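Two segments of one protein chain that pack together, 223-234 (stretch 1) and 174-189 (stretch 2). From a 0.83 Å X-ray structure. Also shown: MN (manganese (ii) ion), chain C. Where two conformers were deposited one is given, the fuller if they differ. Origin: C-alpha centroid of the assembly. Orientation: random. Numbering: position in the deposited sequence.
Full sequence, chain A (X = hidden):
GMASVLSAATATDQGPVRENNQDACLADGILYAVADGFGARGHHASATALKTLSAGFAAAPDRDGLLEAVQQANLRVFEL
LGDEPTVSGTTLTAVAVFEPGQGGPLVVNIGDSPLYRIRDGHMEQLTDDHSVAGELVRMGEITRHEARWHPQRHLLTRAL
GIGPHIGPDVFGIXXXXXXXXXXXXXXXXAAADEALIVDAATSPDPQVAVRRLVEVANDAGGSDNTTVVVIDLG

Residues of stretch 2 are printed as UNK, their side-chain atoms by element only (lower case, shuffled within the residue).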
# COMPACT_ATOMS: atom_id res chain seq x y z
N SER A 223 -8.60 10.55 10.91
CA SER A 223 -7.44 11.34 11.27
C SER A 223 -6.41 11.41 10.15
O SER A 223 -5.61 12.33 10.15
CB SER A 223 -6.77 10.81 12.53
OG SER A 223 -6.33 9.50 12.40
N ASP A 224 -6.40 10.42 9.27
CA ASP A 224 -5.48 10.38 8.15
C ASP A 224 -6.28 10.17 6.87
O ASP A 224 -7.43 9.78 6.89
CB ASP A 224 -4.41 9.31 8.32
CG ASP A 224 -3.22 9.36 7.43
OD1 ASP A 224 -3.06 10.37 6.67
OD2 ASP A 224 -2.35 8.41 7.52
N ASN A 225 -5.61 10.43 5.76
CA ASN A 225 -6.06 9.92 4.48
C ASN A 225 -6.13 8.39 4.51
O ASN A 225 -5.24 7.78 5.10
CB ASN A 225 -5.03 10.31 3.41
CG ASN A 225 -4.61 11.76 3.37
OD1 ASN A 225 -3.46 12.05 3.03
ND2 ASN A 225 -5.48 12.70 3.65
N THR A 226 -7.15 7.83 3.89
CA THR A 226 -7.26 6.37 3.75
C THR A 226 -7.45 6.03 2.30
O THR A 226 -8.35 6.58 1.65
CB THR A 226 -8.45 5.84 4.61
OG1 THR A 226 -8.18 6.12 5.98
CG2 THR A 226 -8.58 4.33 4.45
N THR A 227 -6.66 5.11 1.81
CA THR A 227 -6.73 4.65 0.42
C THR A 227 -6.63 3.16 0.42
O THR A 227 -5.78 2.59 1.09
CB THR A 227 -5.60 5.30 -0.37
OG1 THR A 227 -5.74 6.71 -0.27
CG2 THR A 227 -5.60 4.91 -1.85
N VAL A 228 -7.49 2.52 -0.36
CA VAL A 228 -7.60 1.08 -0.42
C VAL A 228 -7.71 0.61 -1.87
O VAL A 228 -8.38 1.23 -2.70
CB VAL A 228 -8.77 0.58 0.43
CG1 VAL A 228 -8.52 0.80 1.90
CG2 VAL A 228 -10.10 1.20 0.01
N VAL A 229 -7.08 -0.53 -2.13
CA VAL A 229 -7.16 -1.22 -3.41
C VAL A 229 -7.49 -2.67 -3.08
O VAL A 229 -6.76 -3.32 -2.32
CB VAL A 229 -5.86 -1.14 -4.18
CG1 VAL A 229 -5.96 -1.93 -5.49
CG2 VAL A 229 -5.48 0.31 -4.45
N VAL A 230 -8.61 -3.17 -3.64
CA VAL A 230 -9.07 -4.53 -3.43
C VAL A 230 -8.95 -5.28 -4.71
O VAL A 230 -9.39 -4.79 -5.77
CB VAL A 230 -10.52 -4.51 -2.88
CG1 VAL A 230 -11.19 -5.87 -2.96
CG2 VAL A 230 -10.53 -4.06 -1.46
N ILE A 231 -8.43 -6.50 -4.66
CA ILE A 231 -8.25 -7.37 -5.83
C ILE A 231 -8.85 -8.72 -5.49
O ILE A 231 -8.43 -9.36 -4.52
CB ILE A 231 -6.76 -7.53 -6.17
CG1 ILE A 231 -6.00 -6.19 -6.27
CG2 ILE A 231 -6.62 -8.31 -7.45
CD1 ILE A 231 -4.61 -6.27 -5.81
N ASP A 232 -9.82 -9.18 -6.29
CA ASP A 232 -10.44 -10.48 -6.14
C ASP A 232 -9.78 -11.47 -7.10
O ASP A 232 -9.76 -11.20 -8.29
CB ASP A 232 -11.94 -10.40 -6.39
CG ASP A 232 -12.69 -9.97 -5.15
OD1 ASP A 232 -12.26 -10.24 -4.02
OD2 ASP A 232 -13.75 -9.35 -5.37
N LEU A 233 -9.30 -12.59 -6.58
CA LEU A 233 -8.55 -13.55 -7.35
C LEU A 233 -9.43 -14.75 -7.76
O LEU A 233 -10.31 -15.19 -6.99
CB LEU A 233 -7.36 -14.06 -6.57
CG LEU A 233 -6.38 -12.99 -6.12
CD1 LEU A 233 -5.27 -13.57 -5.27
CD2 LEU A 233 -5.85 -12.18 -7.30
N GLY A 234 -9.16 -15.28 -8.94
CA GLY A 234 -9.79 -16.47 -9.48
C GLY A 234 -8.73 -17.56 -9.87
O GLY A 234 -9.23 -18.57 -10.45
OXT GLY A 234 -7.51 -17.34 -9.78
N UNK A 174 1.52 -15.56 -1.22
CA UNK A 174 0.88 -16.85 -1.18
C UNK A 174 -0.65 -16.64 -1.24
O UNK A 174 -1.28 -16.24 -0.30
c UNK A 174 0.68 -18.91 0.26
c UNK A 174 1.26 -17.54 0.13
o UNK A 174 0.77 -19.47 1.36
o UNK A 174 0.16 -19.46 -0.72
N UNK A 175 -1.21 -16.83 -2.42
CA UNK A 175 -2.61 -16.56 -2.66
C UNK A 175 -3.10 -17.46 -3.78
O UNK A 175 -2.29 -18.06 -4.48
s UNK A 175 -1.99 -14.49 -4.44
c UNK A 175 -2.82 -15.09 -2.99
N UNK A 176 -4.40 -17.47 -3.94
CA UNK A 176 -4.98 -18.32 -4.96
C UNK A 176 -6.44 -18.00 -5.11
O UNK A 176 -6.98 -17.05 -4.54
N UNK A 177 -7.10 -18.79 -5.95
CA UNK A 177 -8.48 -18.54 -6.29
C UNK A 177 -9.33 -18.41 -5.05
O UNK A 177 -9.20 -19.18 -4.12
c UNK A 177 -6.54 -19.92 -6.70
c UNK A 177 -8.86 -19.79 -7.11
c UNK A 177 -7.55 -20.19 -7.75
N UNK A 178 -10.19 -17.38 -5.07
CA UNK A 178 -11.10 -17.06 -3.99
C UNK A 178 -10.53 -16.13 -2.97
O UNK A 178 -11.30 -15.59 -2.16
N UNK A 179 -9.25 -15.94 -2.93
CA UNK A 179 -8.67 -14.96 -2.02
C UNK A 179 -8.98 -13.56 -2.49
O UNK A 179 -9.21 -13.30 -3.68
c UNK A 179 -7.17 -15.16 -1.92
o UNK A 179 -5.53 -16.72 -1.47
o UNK A 179 -7.45 -16.99 -0.48
c UNK A 179 -6.69 -16.39 -1.25
N UNK A 180 -8.92 -12.63 -1.56
CA UNK A 180 -8.97 -11.23 -1.82
C UNK A 180 -7.68 -10.61 -1.29
O UNK A 180 -7.26 -10.94 -0.18
c UNK A 180 -11.54 -8.55 -0.68
c UNK A 180 -13.84 -8.40 -1.52
n UNK A 180 -14.68 -8.57 -2.50
c UNK A 180 -10.23 -9.09 -1.21
n UNK A 180 -12.58 -8.71 -1.70
n UNK A 180 -14.25 -7.92 -0.35
c UNK A 180 -10.20 -10.59 -1.18
N UNK A 181 -7.08 -9.72 -2.07
CA UNK A 181 -5.95 -8.94 -1.60
C UNK A 181 -6.43 -7.51 -1.36
O UNK A 181 -7.26 -6.99 -2.09
c UNK A 181 -3.76 -11.06 -1.78
c UNK A 181 -4.29 -10.29 -3.00
c UNK A 181 -3.18 -10.15 -4.02
c UNK A 181 -4.82 -8.94 -2.63
N UNK A 182 -5.86 -6.89 -0.34
CA UNK A 182 -6.12 -5.50 -0.00
C UNK A 182 -4.82 -4.81 0.18
O UNK A 182 -4.01 -5.24 1.02
c UNK A 182 -7.77 -4.10 3.30
c UNK A 182 -6.96 -5.42 1.28
c UNK A 182 -7.84 -3.06 1.04
c UNK A 182 -7.08 -3.99 1.92
N UNK A 183 -4.60 -3.72 -0.53
CA UNK A 183 -3.50 -2.82 -0.26
C UNK A 183 -4.11 -1.58 0.39
O UNK A 183 -5.10 -1.05 -0.13
c UNK A 183 -1.78 -3.15 -3.73
c UNK A 183 -1.47 -1.67 -1.07
c UNK A 183 -2.37 -3.58 -2.40
c UNK A 183 -2.71 -2.41 -1.49
N UNK A 184 -3.57 -1.09 1.49
CA UNK A 184 -4.11 0.08 2.13
C UNK A 184 -3.00 1.00 2.58
O UNK A 184 -1.93 0.56 2.97
c UNK A 184 -4.93 -0.34 3.31
o UNK A 184 -5.62 0.74 3.90
N UNK A 185 -3.30 2.31 2.60
CA UNK A 185 -2.48 3.20 3.40
C UNK A 185 -2.77 2.93 4.88
O UNK A 185 -3.76 2.32 5.27
c UNK A 185 -2.66 4.65 3.03
o UNK A 185 -3.99 5.07 3.31
N UNK A 186 -1.87 3.47 5.72
CA UNK A 186 -2.00 3.34 7.17
C UNK A 186 -3.22 4.04 7.71
O UNK A 186 -3.58 3.81 8.87
o UNK A 186 0.74 5.63 8.30
c UNK A 186 -0.30 5.22 7.64
c UNK A 186 -0.71 3.79 7.83
o UNK A 186 -1.01 5.92 6.89
N UNK A 187 -3.92 4.88 6.96
CA UNK A 187 -5.09 5.53 7.50
C UNK A 187 -6.18 4.56 7.89
O UNK A 187 -6.97 4.84 8.79
N UNK A 188 -6.25 3.40 7.24
CA UNK A 188 -7.36 2.48 7.50
C UNK A 188 -7.37 2.01 8.92
O UNK A 188 -8.43 1.94 9.55
c UNK A 188 -7.99 -0.96 5.80
c UNK A 188 -8.27 0.20 6.75
c UNK A 188 -9.69 0.74 6.55
c UNK A 188 -7.23 1.28 6.55
N UNK A 189 -6.20 1.68 9.50
CA UNK A 189 -6.07 1.14 10.84
C UNK A 189 -5.72 2.19 11.87
O UNK A 189 -5.31 1.91 12.99
c UNK A 189 -6.68 -3.48 11.16
c UNK A 189 -5.88 -1.73 9.16
c UNK A 189 -6.43 -2.94 8.83
c UNK A 189 -5.73 -1.37 10.48
c UNK A 189 -6.83 -3.83 9.82
c UNK A 189 -5.11 -0.06 10.87
c UNK A 189 -6.14 -2.27 11.48
MN MN C . -0.90 7.82 6.11
O HOH W 1 -12.05 -12.78 -3.45
O HOH W 2 -7.86 7.48 9.15
O HOH W 3 -0.67 9.97 5.64
O HOH W 4 -2.47 7.70 4.70
O HOH W 5 0.75 8.18 7.28

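Position 174 carries two carbons, the second bearing two oxygens, and lies beyond reach of stretch 1: Asp174 (glutamate would need a third carbon). At 175 one carbon leads to a sulfur, which lies 3.5 Å from Leu233 CD1; this is Cys175. Position 176 has no side-chain atoms and is Gly176, where a CB would clash with the ring that follows. At 177 three carbons close onto the backbone N, identifying Pro177, whose CG lies 3.5 Å from Gly234 OXT. Position 178 is bare, with a phi of 89° that favours glycine; Gly178 N donates to Leu233 O (2.9 Å).

Position 179 again has two carbons and two terminal oxygens. Composition alone allows no amide nitrogen, so it is Asp179; its OD2 accepts from Gly176 N (2.8 Å), bracing the type II turn, while its backbone O accepts from Leu233 N (3.0 Å). At 180 three carbons, a nitrogen and a carbon with two more nitrogens make Arg180. Its NE donates to Asp232 OD1 (2.8 Å) and its NH2 to Asp232 OD2 (3.1 Å) in a salt bridge, while Val230 CG1 covers one guanidinium face.

Position 181 has four carbons forked at the second, Leu181, with CG 4.1 Å from Leu233 CD1. The same fork at 182 gives Leu182, whose CD1 lies 3.8 Å from both Val228 CB and Val230 CG2. At 183 the fork comes at the first carbon, with one arm two carbons long: Ile183, its CB 4.3 Å from Val229 CB. One carbon and one oxygen at 184 give Ser184, whose OG lies 3.5 Å from Val228 CG1. The same atoms at 185 give Ser185, whose OG accepts from Thr227 N (3.1 Å).

At 186, two carbons and two oxygens reach the manganese: Asp186, with OD1 2.0 Å from MN. Position 187 is bare, Gly187; a CB would fall 1.9 Å from Asn225 O. Four carbons forked at the second make 188 Leu188, its CD2 4.3 Å from Val228 CG1. One carbon and a six-carbon ring without oxygen make 189 Phe189, clear of stretch 1.

The contact is an antiparallel strand pair. Reciprocal backbone bonds join Ile231 with Leu181 and Val229 with Ile183, and side chains alternate between faces, Val228, Val230 and Asp232 sharing one with Ser184, Leu182 and Arg180. At the far end, Asp224 OD2 and Asp186 OD1 sit 2.9 Å apart because both bind manganese, which offsets the repulsion between their charges.

Stretch 2, residues 174-189: DCGPGDRLLISSDGLF
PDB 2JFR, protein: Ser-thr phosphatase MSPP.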